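Local coordinates for L-methionine gamma-lyase (Fusobacterium nucleatum subsp. nucleatum, PDB 6LXU), which belongs to the Cys/Met metabolism family of PLP-dependent enzymes and forms an assembly of four copies of its chain, at residues Gly12-Ala15 with Ile16-Thr20; Thr66-Val69 with Leu70-Ile74; Val225-Arg228 with Gln229-Asp233; Gly249-Glu252 with Ala253-Ile256. All coordinates share one frame; numbering follows the deposited sequence.

Contact 1: Gly12-Ala15 with Ile16-Thr20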
ATOM      1  N   GLY A  12     -16.579  20.702  -2.949  1.00  7.37           N
ATOM      2  CA  GLY A  12     -15.206  20.303  -3.285  1.00  7.13           C
ATOM      3  C   GLY A  12     -14.219  20.713  -2.206  1.00  6.92           C
ATOM      4  O   GLY A  12     -13.379  19.932  -1.772  1.00  6.88           O
ATOM      5  N   THR A  13     -14.322  21.963  -1.741  1.00  6.58           N
ATOM      6  CA  THR A  13     -13.483  22.436  -0.645  1.00  6.68           C
ATOM      7  C   THR A  13     -13.619  21.516   0.566  1.00  6.49           C
ATOM      8  O   THR A  13     -12.633  21.130   1.197  1.00  6.66           O
ATOM      9  CB  THR A  13     -13.863  23.866  -0.271  1.00  6.84           C
ATOM     10  OG1 THR A  13     -13.750  24.657  -1.457  1.00  6.97           O
ATOM     11  CG2 THR A  13     -12.971  24.405   0.819  1.00  7.15           C
ATOM     12  N   THR A  14     -14.862  21.173   0.885  1.00  6.69           N
ATOM     13  CA  THR A  14     -15.153  20.321   2.032  1.00  7.16           C
ATOM     14  C   THR A  14     -14.590  18.906   1.860  1.00  6.92           C
ATOM     15  O   THR A  14     -13.928  18.375   2.754  1.00  7.20           O
ATOM     16  CB  THR A  14     -16.675  20.285   2.287  1.00  7.60           C
ATOM     17  OG1 THR A  14     -17.126  21.619   2.561  1.00  8.16           O
ATOM     18  CG2 THR A  14     -17.048  19.398   3.464  1.00  7.97           C
ATOM     19  N   ALA A  15     -14.850  18.308   0.713  1.00  6.56           N
ATOM     20  CA  ALA A  15     -14.342  16.953   0.465  1.00  6.82           C
ATOM     21  C   ALA A  15     -12.821  16.916   0.560  1.00  6.80           C
ATOM     22  O   ALA A  15     -12.256  15.950   1.075  1.00  7.32           O
ATOM     23  CB  ALA A  15     -14.809  16.442  -0.879  1.00  6.97           C
ATOM     24  N   ILE A  16     -12.165  17.941   0.026  1.00  6.53           N
ATOM     25  CA  ILE A  16     -10.713  17.988   0.005  1.00  6.46           C
ATOM     26  C   ILE A  16     -10.146  18.248   1.403  1.00  7.00           C
ATOM     27  O   ILE A  16      -9.167  17.607   1.802  1.00  7.50           O
ATOM     28  CB  ILE A  16     -10.227  19.034  -1.018  1.00  6.23           C
ATOM     29  CG1 ILE A  16     -10.556  18.548  -2.437  1.00  6.17           C
ATOM     30  CG2 ILE A  16      -8.735  19.291  -0.859  1.00  6.17           C
ATOM     31  CD1 ILE A  16     -10.478  19.617  -3.501  1.00  6.26           C
ATOM     32  N   HIS A  17     -10.721  19.215   2.118  1.00  7.53           N
ATOM     33  CA  HIS A  17     -10.086  19.729   3.340  1.00  8.48           C
ATOM     34  C   HIS A  17     -10.724  19.339   4.661  1.00  9.47           C
ATOM     35  O   HIS A  17     -10.042  19.414   5.692  1.00 10.91           O
ATOM     36  CB  HIS A  17      -9.987  21.252   3.278  1.00  8.25           C
ATOM     37  CG  HIS A  17      -9.021  21.741   2.246  1.00  8.17           C
ATOM     38  ND1 HIS A  17      -7.654  21.688   2.429  1.00  8.83           N
ATOM     39  CD2 HIS A  17      -9.222  22.279   1.022  1.00  7.95           C
ATOM     40  CE1 HIS A  17      -7.058  22.190   1.358  1.00  8.64           C
ATOM     41  NE2 HIS A  17      -7.985  22.567   0.498  1.00  7.81           N
ATOM     42  N   ALA A  18     -12.007  18.978   4.681  1.00  9.91           N
ATOM     43  CA  ALA A  18     -12.686  18.768   5.972  1.00 11.66           C
ATOM     44  C   ALA A  18     -12.082  17.606   6.707  1.00 12.99           C
ATOM     45  O   ALA A  18     -11.602  16.667   6.113  1.00 13.85           O
ATOM     46  CB  ALA A  18     -14.169  18.523   5.782  1.00 12.01           C
ATOM     47  N   GLY A  19     -12.098  17.707   8.032  1.00 14.33           N
ATOM     48  CA  GLY A  19     -11.866  16.572   8.895  1.00 15.62           C
ATOM     49  C   GLY A  19     -10.417  16.224   9.106  1.00 16.30           C
ATOM     50  O   GLY A  19     -10.125  15.284   9.854  1.00 16.39           O
ATOM     51  N   THR A  20      -9.500  16.992   8.519  1.00 18.40           N
ATOM     52  CA  THR A  20      -8.073  16.697   8.606  1.00 19.63           C
ATOM     53  C   THR A  20      -7.598  16.727  10.044  1.00 19.60           C
ATOM     54  O   THR A  20      -8.085  17.513  10.860  1.00 21.08           O
ATOM     55  CB  THR A  20      -7.203  17.759   7.922  1.00 21.03           C
ATOM     56  OG1 THR A  20      -7.404  19.030   8.568  1.00 23.04           O
ATOM     57  CG2 THR A  20      -7.486  17.863   6.447  1.00 21.33           C
TER
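Three backbone hydrogen bonds join G12-A15 to I16-T20 over the last turn of helix 11-17. I16 N reaches G12 O at 2.9 Å, H17 N reaches T13 O at 2.9 Å, and A18 N reaches T14 O at 2.8 Å; the three N-H...O angles lie between 149° and 158°. A18 leaves helical phi/psi, and a type II beta turn from H17 to T20 carries the chain away, with G19 at positive phi.

One nonpolar contact has the same i to i+4 spacing: T14 CG2 meets A18 CB at 3.8 Å, and both residues also pack on A76 of helix 65-78. Other side-chain carbons meet carbonyl oxygens. I16 CG1 stands beside its backbone N, opposite the carbonyl carbon (chi1 -68°), which lays it over G12 O at 3.2 Å. H17 turns a ring edge to T13 O, with CD2 3.6 Å away, while CG2 of the adjacent I16 sits over one ring face near the rim.

K73 of helix 65-78 donates to A15 O and A18 O. The chemistry thus divides the work: main-chain bonds close the helix, the side chains of T13 and H17 join it to D386 and E382 of the second subunit, and T14 OG1 turns back to G10 O.

Contact 2: Thr66-Val69 with Leu70-Ile74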
ATOM      1  N   THR A  66      -5.882   7.805  10.679  1.00  5.15           N
ATOM      2  CA  THR A  66      -6.227   7.880   9.258  1.00  5.19           C
ATOM      3  C   THR A  66      -7.737   7.732   9.073  1.00  5.16           C
ATOM      4  O   THR A  66      -8.390   8.504   8.386  1.00  5.16           O
ATOM      5  CB  THR A  66      -5.460   6.829   8.435  1.00  5.30           C
ATOM      6  OG1 THR A  66      -4.062   6.924   8.707  1.00  5.25           O
ATOM      7  CG2 THR A  66      -5.752   6.986   6.952  1.00  5.50           C
ATOM      8  N   THR A  67      -8.299   6.724   9.735  1.00  5.11           N
ATOM      9  CA  THR A  67      -9.725   6.467   9.636  1.00  5.28           C
ATOM     10  C   THR A  67     -10.556   7.619  10.208  1.00  5.43           C
ATOM     11  O   THR A  67     -11.610   7.934   9.670  1.00  5.58           O
ATOM     12  CB  THR A  67     -10.038   5.146  10.321  1.00  5.48           C
ATOM     13  OG1 THR A  67      -9.134   4.181   9.778  1.00  6.08           O
ATOM     14  CG2 THR A  67     -11.452   4.718  10.082  1.00  5.62           C
ATOM     15  N   THR A  68     -10.073   8.229  11.286  1.00  5.65           N
ATOM     16  CA  THR A  68     -10.781   9.382  11.856  1.00  6.02           C
ATOM     17  C   THR A  68     -10.973  10.509  10.845  1.00  6.06           C
ATOM     18  O   THR A  68     -12.037  11.128  10.794  1.00  6.32           O
ATOM     19  CB  THR A  68     -10.039   9.911  13.088  1.00  6.34           C
ATOM     20  OG1 THR A  68     -10.103   8.898  14.092  1.00  6.78           O
ATOM     21  CG2 THR A  68     -10.655  11.203  13.627  1.00  6.62           C
ATOM     22  N   VAL A  69      -9.953  10.776  10.044  1.00  6.08           N
ATOM     23  CA  VAL A  69     -10.071  11.804   9.006  1.00  6.29           C
ATOM     24  C   VAL A  69     -11.187  11.473   8.038  1.00  6.05           C
ATOM     25  O   VAL A  69     -12.004  12.327   7.713  1.00  6.14           O
ATOM     26  CB  VAL A  69      -8.740  12.023   8.290  1.00  6.79           C
ATOM     27  CG1 VAL A  69      -8.905  12.905   7.060  1.00  7.03           C
ATOM     28  CG2 VAL A  69      -7.751  12.646   9.252  1.00  7.34           C
ATOM     29  N   LEU A  70     -11.233  10.213   7.599  1.00  5.75           N
ATOM     30  CA  LEU A  70     -12.294   9.778   6.711  1.00  5.70           C
ATOM     31  C   LEU A  70     -13.673   9.945   7.342  1.00  5.56           C
ATOM     32  O   LEU A  70     -14.620  10.410   6.707  1.00  5.70           O
ATOM     33  CB  LEU A  70     -12.057   8.322   6.308  1.00  5.71           C
ATOM     34  CG  LEU A  70     -13.157   7.654   5.489  1.00  5.88           C
ATOM     35  CD1 LEU A  70     -13.412   8.402   4.195  1.00  6.31           C
ATOM     36  CD2 LEU A  70     -12.779   6.208   5.205  1.00  6.14           C
ATOM     37  N   GLU A  71     -13.777   9.513   8.592  1.00  5.69           N
ATOM     38  CA  GLU A  71     -15.027   9.620   9.334  1.00  5.90           C
ATOM     39  C   GLU A  71     -15.500  11.065   9.447  1.00  6.04           C
ATOM     40  O   GLU A  71     -16.678  11.372   9.235  1.00  6.23           O
ATOM     41  CB  GLU A  71     -14.850   9.004  10.712  1.00  5.89           C
ATOM     42  CG  GLU A  71     -14.730   7.484  10.632  1.00  6.10           C
ATOM     43  CD  GLU A  71     -14.324   6.801  11.914  1.00  6.62           C
ATOM     44  OE1 GLU A  71     -13.804   7.457  12.838  1.00  7.32           O
ATOM     45  OE2 GLU A  71     -14.502   5.556  11.982  1.00  6.97           O
ATOM     46  N   ASN A  72     -14.577  11.949   9.793  1.00  6.48           N
ATOM     47  CA  ASN A  72     -14.902  13.378   9.890  1.00  7.15           C
ATOM     48  C   ASN A  72     -15.332  13.961   8.547  1.00  6.94           C
ATOM     49  O   ASN A  72     -16.236  14.803   8.491  1.00  7.51           O
ATOM     50  CB  ASN A  72     -13.695  14.166  10.411  1.00  8.60           C
ATOM     51  CG  ASN A  72     -13.366  13.881  11.849  1.00  9.88           C
ATOM     52  OD1 ASN A  72     -14.178  13.383  12.592  1.00 12.22           O
ATOM     53  ND2 ASN A  72     -12.156  14.240  12.250  1.00 11.44           N
ATOM     54  N   LYS A  73     -14.689  13.522   7.477  1.00  6.71           N
ATOM     55  CA  LYS A  73     -15.011  14.006   6.128  0.60  6.91           C
ATOM     56  C   LYS A  73     -16.410  13.618   5.719  1.00  6.66           C
ATOM     57  O   LYS A  73     -17.171  14.451   5.226  1.00  6.79           O
ATOM     58  CB  LYS A  73     -14.031  13.478   5.078  0.60  7.25           C
ATOM     59  CG  LYS A  73     -12.723  14.222   5.037  0.60  7.40           C
ATOM     60  CD  LYS A  73     -11.764  13.687   3.992  0.60  7.80           C
ATOM     61  CE  LYS A  73     -10.434  14.406   4.093  0.60  8.09           C
ATOM     62  NZ  LYS A  73     -10.543  15.842   3.728  0.60  8.40           N
ATOM     63  N   ILE A  74     -16.778  12.342   5.880  1.00  6.32           N
ATOM     64  CA  ILE A  74     -18.121  11.951   5.480  1.00  6.26           C
ATOM     65  C   ILE A  74     -19.179  12.616   6.372  1.00  6.09           C
ATOM     66  O   ILE A  74     -20.246  13.007   5.885  1.00  6.24           O
ATOM     67  CB  ILE A  74     -18.285  10.420   5.372  1.00  6.28           C
ATOM     68  CG1 ILE A  74     -19.626  10.054   4.728  1.00  6.54           C
ATOM     69  CG2 ILE A  74     -18.164   9.733   6.721  1.00  6.18           C
ATOM     70  CD1 ILE A  74     -19.830  10.558   3.308  1.00  6.90           C
TER
HETATM   71  O   HOH W   1     -11.212   6.292  13.849  1.00 11.67           O
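Helix 65-78, in the large PLP-binding domain of this fold-type I PLP-dependent enzyme, contains this i to i+4 contact, in which T67, T68 and V69 meet E71, N72 and K73 in turn. The backbone bonds are regular for an alpha helix from E71 N to T67 O, from N72 N to T68 O and from K73 N to V69 O, whereas L70 N to T66 O is weak at 3.4 Å.

E71 CG stands beside the backbone N (chi1 -71°), and the chain runs extended beyond it, crossing T67 at a slant and bringing OE2 to 3.7 Å from T67 CG2. The carboxylate is held at both oxygens, OE2 by A85 N and OE1 by a salt bridge to R236, which would probably stabilise the charged form. N72 lies alongside T68, with ND2 3.7 Å from T68 CG2. K73 likewise runs beside V69, its CE 3.7 Å from V69 CG1 in the conformer described.

L70 packs on I256 and L260 of helix 250-260. T68 OG1, which is also hydrogen-bonded to Y57 OH, is bridged to E71 by one water: the water accepts from T68 OG1 at 2.8 Å and donates to E71 OE1 at 3.0 Å.

Contact 3: Val225-Arg228 with Gln229-Asp233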
ATOM      1  N   VAL A 225     -20.942   5.297   8.089  1.00  5.62           N
ATOM      2  CA  VAL A 225     -22.161   5.676   8.799  1.00  5.86           C
ATOM      3  C   VAL A 225     -22.016   7.116   9.258  1.00  5.91           C
ATOM      4  O   VAL A 225     -20.947   7.489   9.723  1.00  6.08           O
ATOM      5  CB  VAL A 225     -22.377   4.769  10.034  1.00  6.12           C
ATOM      6  CG1 VAL A 225     -23.624   5.176  10.817  1.00  6.38           C
ATOM      7  CG2 VAL A 225     -22.446   3.300   9.645  1.00  6.25           C
ATOM      8  N   VAL A 226     -23.093   7.902   9.143  1.00  6.11           N
ATOM      9  CA  VAL A 226     -23.136   9.236   9.742  1.00  6.36           C
ATOM     10  C   VAL A 226     -24.395   9.358  10.581  1.00  6.55           C
ATOM     11  O   VAL A 226     -25.487   9.036  10.133  1.00  6.28           O
ATOM     12  CB  VAL A 226     -23.098  10.362   8.703  1.00  6.55           C
ATOM     13  CG1 VAL A 226     -23.091  11.728   9.398  1.00  6.52           C
ATOM     14  CG2 VAL A 226     -21.855  10.236   7.827  1.00  6.79           C
ATOM     15  N   THR A 227     -24.223   9.846  11.812  1.00  6.86           N
ATOM     16  CA  THR A 227     -25.343  10.050  12.719  1.00  7.27           C
ATOM     17  C   THR A 227     -24.926  10.983  13.855  1.00  7.64           C
ATOM     18  O   THR A 227     -23.822  11.519  13.871  1.00  7.76           O
ATOM     19  CB  THR A 227     -25.891   8.681  13.205  1.00  7.17           C
ATOM     20  OG1 THR A 227     -27.093   8.877  13.958  1.00  7.29           O
ATOM     21  CG2 THR A 227     -24.911   7.923  14.067  1.00  7.22           C
ATOM     22  N   ARG A 228     -25.844  11.164  14.810  1.00  8.68           N
ATOM     23  CA  ARG A 228     -25.560  11.964  16.007  1.00  9.95           C
ATOM     24  C   ARG A 228     -24.523  11.261  16.871  1.00  9.87           C
ATOM     25  O   ARG A 228     -24.445  10.018  16.873  1.00  9.42           O
ATOM     26  CB  ARG A 228     -26.816  12.160  16.868  1.00 11.99           C
ATOM     27  CG  ARG A 228     -27.995  12.811  16.209  1.00 14.50           C
ATOM     28  CD  ARG A 228     -29.201  12.839  17.145  1.00 16.23           C
ATOM     29  NE  ARG A 228     -29.817  11.547  17.488  1.00 18.06           N
ATOM     30  CZ  ARG A 228     -30.808  10.926  16.814  1.00 19.06           C
ATOM     31  NH1 ARG A 228     -31.278  11.429  15.680  1.00 19.66           N
ATOM     32  NH2 ARG A 228     -31.307   9.789  17.268  1.00 21.23           N
ATOM     33  N   GLN A 229     -23.742  12.032  17.621  1.00 10.34           N
ATOM     34  CA  GLN A 229     -22.637  11.472  18.406  1.00 11.32           C
ATOM     35  C   GLN A 229     -23.051  10.343  19.337  1.00 12.07           C
ATOM     36  O   GLN A 229     -22.337   9.335  19.431  1.00 11.74           O
ATOM     37  CB  GLN A 229     -21.944  12.556  19.239  1.00 11.92           C
ATOM     38  CG  GLN A 229     -20.602  12.130  19.804  1.00 12.68           C
ATOM     39  CD  GLN A 229     -19.549  12.036  18.732  1.00 13.29           C
ATOM     40  OE1 GLN A 229     -19.340  12.999  17.990  1.00 14.35           O
ATOM     41  NE2 GLN A 229     -18.881  10.886  18.630  1.00 13.18           N
ATOM     42  N   GLU A 230     -24.179  10.506  20.022  1.00 13.27           N
ATOM     43  CA  GLU A 230     -24.650   9.504  20.980  1.00 14.62           C
ATOM     44  C   GLU A 230     -24.874   8.144  20.312  1.00 13.35           C
ATOM     45  O   GLU A 230     -24.464   7.108  20.853  1.00 14.91           O
ATOM     46  CB  GLU A 230     -25.915   9.980  21.729  1.00 17.72           C
ATOM     47  CG  GLU A 230     -27.164  10.189  20.880  1.00 20.61           C
ATOM     48  CD  GLU A 230     -28.264  10.975  21.587  1.00 24.03           C
ATOM     49  OE1 GLU A 230     -28.399  10.872  22.827  1.00 27.86           O
ATOM     50  OE2 GLU A 230     -29.009  11.696  20.887  1.00 27.49           O
ATOM     51  N   LEU A 231     -25.512   8.152  19.152  1.00 11.86           N
ATOM     52  CA  LEU A 231     -25.745   6.917  18.406  1.00 11.07           C
ATOM     53  C   LEU A 231     -24.450   6.396  17.800  1.00  9.87           C
ATOM     54  O   LEU A 231     -24.203   5.190  17.805  1.00  9.35           O
ATOM     55  CB  LEU A 231     -26.795   7.105  17.299  1.00 12.15           C
ATOM     56  CG  LEU A 231     -28.267   7.173  17.710  1.00 13.24           C
ATOM     57  CD1 LEU A 231     -29.130   7.584  16.527  1.00 13.28           C
ATOM     58  CD2 LEU A 231     -28.749   5.841  18.263  1.00 14.03           C
ATOM     59  N   ALA A 232     -23.617   7.293  17.292  1.00  8.44           N
ATOM     60  CA  ALA A 232     -22.354   6.894  16.678  1.00  8.25           C
ATOM     61  C   ALA A 232     -21.489   6.137  17.663  1.00  8.22           C
ATOM     62  O   ALA A 232     -20.874   5.120  17.310  1.00  7.92           O
ATOM     63  CB  ALA A 232     -21.613   8.107  16.155  1.00  8.30           C
ATOM     64  N   ASP A 233     -21.394   6.631  18.892  1.00  8.37           N
ATOM     65  CA  ASP A 233     -20.543   5.986  19.889  1.00  8.89           C
ATOM     66  C   ASP A 233     -21.027   4.573  20.194  1.00  8.56           C
ATOM     67  O   ASP A 233     -20.206   3.667  20.404  1.00  8.64           O
ATOM     68  CB  ASP A 233     -20.488   6.809  21.178  1.00 10.05           C
ATOM     69  CG  ASP A 233     -19.760   8.137  21.016  1.00 10.84           C
ATOM     70  OD1 ASP A 233     -19.083   8.343  19.991  1.00 11.59           O
ATOM     71  OD2 ASP A 233     -19.855   8.983  21.944  1.00 13.02           O
TER
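R228 and L231 make the closest side-chain approach here: NH2 of the arginine lies 3.2 Å from CD1 of the leucine, which sits over one face of the guanidinium. The two side chains run alongside each other, pointing the same way. E230 comes to the edge of the same group, near its plane, and its OE2 forms a salt bridge with R228 NE at 3.5 Å. The hydrogen bond within that pair is weak, and the carboxylate plane stands 88° from the guanidinium plane, so this is not a flat, two-pronged pairing.

T227 meets L231 at about a right angle, OG1 lying 3.5 Å from L231 CD1. With OG1 anti to the backbone N (chi1 -173°), CG2 falls between the backbone N and the carbonyl carbon and approaches A232 N at 3.5 Å and A232 CB at 3.9 Å.

The next shell positions these groups. A232 N donates to R228 O at 2.9 Å, closing the first helical turn. D204 holds T227 and R228: its OD1 makes a salt bridge with R228 NH1, and its backbone O pairs with T227 OG1. Q229 N donates to E81 OE1. A separate brace runs along the helix, where Q229 NE2, bent back at chi2, bonds to D233 OD1 at 2.9 Å.

R228 occupies the N-cap position, and the helix runs back along the strand at 143° between their N-to-C directions. This is a tight strand-to-helix connection, in which strand 223-227 of the seven-stranded mixed sheet turns directly into helix 229-244.

Contact 4: Gly249-Glu252 with Ala253-Ile256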
ATOM      1  N   GLY A 249      -9.250  -1.253   6.910  1.00  4.66           N
ATOM      2  CA  GLY A 249      -7.798  -1.192   6.875  1.00  4.67           C
ATOM      3  C   GLY A 249      -7.333   0.250   6.681  1.00  4.82           C
ATOM      4  O   GLY A 249      -7.916   0.977   5.870  1.00  4.79           O
ATOM      5  N   PRO A 250      -6.273   0.681   7.394  1.00  5.14           N
ATOM      6  CA  PRO A 250      -5.790   2.047   7.186  1.00  5.33           C
ATOM      7  C   PRO A 250      -5.429   2.356   5.730  1.00  5.05           C
ATOM      8  O   PRO A 250      -5.704   3.464   5.261  1.00  5.10           O
ATOM      9  CB  PRO A 250      -4.623   2.150   8.162  1.00  5.50           C
ATOM     10  CG  PRO A 250      -5.030   1.262   9.294  1.00  5.53           C
ATOM     11  CD  PRO A 250      -5.682   0.084   8.610  1.00  5.32           C
ATOM     12  N   GLN A 251      -4.881   1.391   5.009  1.00  5.11           N
ATOM     13  CA  GLN A 251      -4.592   1.608   3.582  1.00  5.26           C
ATOM     14  C   GLN A 251      -5.860   1.959   2.823  1.00  4.89           C
ATOM     15  O   GLN A 251      -5.881   2.887   2.004  1.00  4.74           O
ATOM     16  CB  GLN A 251      -3.947   0.378   2.952  1.00  5.79           C
ATOM     17  CG  GLN A 251      -3.656   0.565   1.470  1.00  6.28           C
ATOM     18  CD  GLN A 251      -2.644   1.655   1.221  1.00  6.92           C
ATOM     19  OE1 GLN A 251      -1.576   1.664   1.858  1.00  8.35           O
ATOM     20  NE2 GLN A 251      -2.939   2.574   0.296  1.00  7.26           N
ATOM     21  N   GLU A 252      -6.927   1.205   3.074  1.00  4.72           N
ATOM     22  CA  GLU A 252      -8.195   1.474   2.412  1.00  4.74           C
ATOM     23  C   GLU A 252      -8.790   2.807   2.849  1.00  4.53           C
ATOM     24  O   GLU A 252      -9.341   3.526   2.021  1.00  4.42           O
ATOM     25  CB  GLU A 252      -9.182   0.319   2.579  1.00  4.95           C
ATOM     26  CG  GLU A 252      -8.861  -0.879   1.699  1.00  5.28           C
ATOM     27  CD  GLU A 252      -7.747  -1.779   2.213  1.00  5.37           C
ATOM     28  OE1 GLU A 252      -7.508  -1.797   3.447  1.00  5.53           O
ATOM     29  OE2 GLU A 252      -7.125  -2.523   1.410  1.00  6.36           O
ATOM     30  N   ALA A 253      -8.660   3.154   4.130  1.00  4.41           N
ATOM     31  CA  ALA A 253      -9.084   4.482   4.566  1.00  4.48           C
ATOM     32  C   ALA A 253      -8.368   5.574   3.764  1.00  4.45           C
ATOM     33  O   ALA A 253      -9.007   6.536   3.324  1.00  4.56           O
ATOM     34  CB  ALA A 253      -8.869   4.654   6.060  1.00  4.54           C
ATOM     35  N   TYR A 254      -7.060   5.414   3.576  1.00  4.37           N
ATOM     36  CA  TYR A 254      -6.287   6.367   2.784  1.00  4.52           C
ATOM     37  C   TYR A 254      -6.794   6.410   1.334  1.00  4.43           C
ATOM     38  O   TYR A 254      -6.987   7.504   0.777  1.00  4.52           O
ATOM     39  CB  TYR A 254      -4.767   6.073   2.845  1.00  4.65           C
ATOM     40  CG  TYR A 254      -4.046   7.113   2.051  1.00  4.88           C
ATOM     41  CD1 TYR A 254      -3.880   8.394   2.557  1.00  5.08           C
ATOM     42  CD2 TYR A 254      -3.645   6.867   0.736  1.00  5.01           C
ATOM     43  CE1 TYR A 254      -3.334   9.397   1.785  1.00  5.37           C
ATOM     44  CE2 TYR A 254      -3.082   7.866  -0.035  1.00  5.27           C
ATOM     45  CZ  TYR A 254      -2.955   9.145   0.487  1.00  5.17           C
ATOM     46  OH  TYR A 254      -2.476  10.205  -0.265  1.00  5.76           O
ATOM     47  N   TYR A 255      -7.005   5.249   0.721  1.00  4.33           N
ATOM     48  CA  TYR A 255      -7.533   5.232  -0.643  1.00  4.46           C
ATOM     49  C   TYR A 255      -8.838   6.014  -0.756  1.00  4.36           C
ATOM     50  O   TYR A 255      -9.064   6.707  -1.746  1.00  4.31           O
ATOM     51  CB  TYR A 255      -7.752   3.802  -1.132  1.00  4.59           C
ATOM     52  CG  TYR A 255      -6.543   3.037  -1.640  1.00  4.72           C
ATOM     53  CD1 TYR A 255      -5.710   3.549  -2.634  1.00  5.09           C
ATOM     54  CD2 TYR A 255      -6.323   1.724  -1.229  1.00  4.84           C
ATOM     55  CE1 TYR A 255      -4.672   2.790  -3.146  1.00  5.28           C
ATOM     56  CE2 TYR A 255      -5.273   0.972  -1.746  1.00  5.11           C
ATOM     57  CZ  TYR A 255      -4.452   1.517  -2.709  1.00  5.23           C
ATOM     58  OH  TYR A 255      -3.392   0.800  -3.240  1.00  5.54           O
ATOM     59  N   ILE A 256      -9.716   5.892   0.240  1.00  4.30           N
ATOM     60  CA  ILE A 256     -11.004   6.587   0.173  1.00  4.44           C
ATOM     61  C   ILE A 256     -10.821   8.094   0.387  1.00  4.48           C
ATOM     62  O   ILE A 256     -11.408   8.889  -0.347  1.00  4.57           O
ATOM     63  CB  ILE A 256     -12.023   6.033   1.182  1.00  4.60           C
ATOM     64  CG1 ILE A 256     -12.237   4.522   0.997  1.00  4.63           C
ATOM     65  CG2 ILE A 256     -13.353   6.767   1.029  1.00  4.74           C
ATOM     66  CD1 ILE A 256     -12.781   3.845   2.226  1.00  4.82           C
TER
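Q251 and Y255 make the close side-chain contact in this first part of helix 250-260. NE2 of the glutamine lies over one face of the tyrosine ring, 3.5 Å from both CE2 and CZ and displaced toward the rim, while CG comes 3.6 Å from CE2. The amide and ring planes are 64° apart, so the amide is steeply inclined to the ring and does not stack flat. A bend at chi2 (64°) brings the amide back toward the ring, although the side chain starts out away from the next turn.

Beneath this pair run regular backbone bonds. A253 N to G249 O, Y254 N to P250 O and Y255 N to Q251 O each measure 2.9 Å, and I256 N to E252 O is 3.0 Å. G249 holds the N-cap position.

Side-chain contact is sparser elsewhere. A253 CB touches backbone, at 3.5 Å from P250 O, and is covered by T66 and T67 of helix 65-78. Other subunits meet the E252 and Y254 sides: Y254 OH bonds to D219 of the second, and E252 OE2 to Q34 of the third, where the two E252 OE1 atoms come close, a pairing that might favour a shared proton. Q251 NE2 and Y255 OH bond reciprocally with Y255 and Q251 of the second subunit. Since Q251 also packs on Q251 of the fourth, these polar ends gather where all four chains meet.

Contacts 2 and 4 are buried; contacts 1 and 3 are only partly so, and contact 3 alone includes exposed residues among those that touch. Contact 2 is the hub: it meets contact 1 through polar groups, contact 4 through nonpolar packing such as L70 CD1 on I256 CG2 at 3.6 Å, and contact 3 where I74 O lies 3.7 Å from V226 CG2. Contacts 2 and 4 lie along one helix each, contact 1 at a helix's C-terminal end, and contact 3 at a helix start after a strand, where it carries a salt bridge. Only contacts 1 and 4 touch other subunits; the named protein partners of T68, E71, T227 and R228 lie in the same chain.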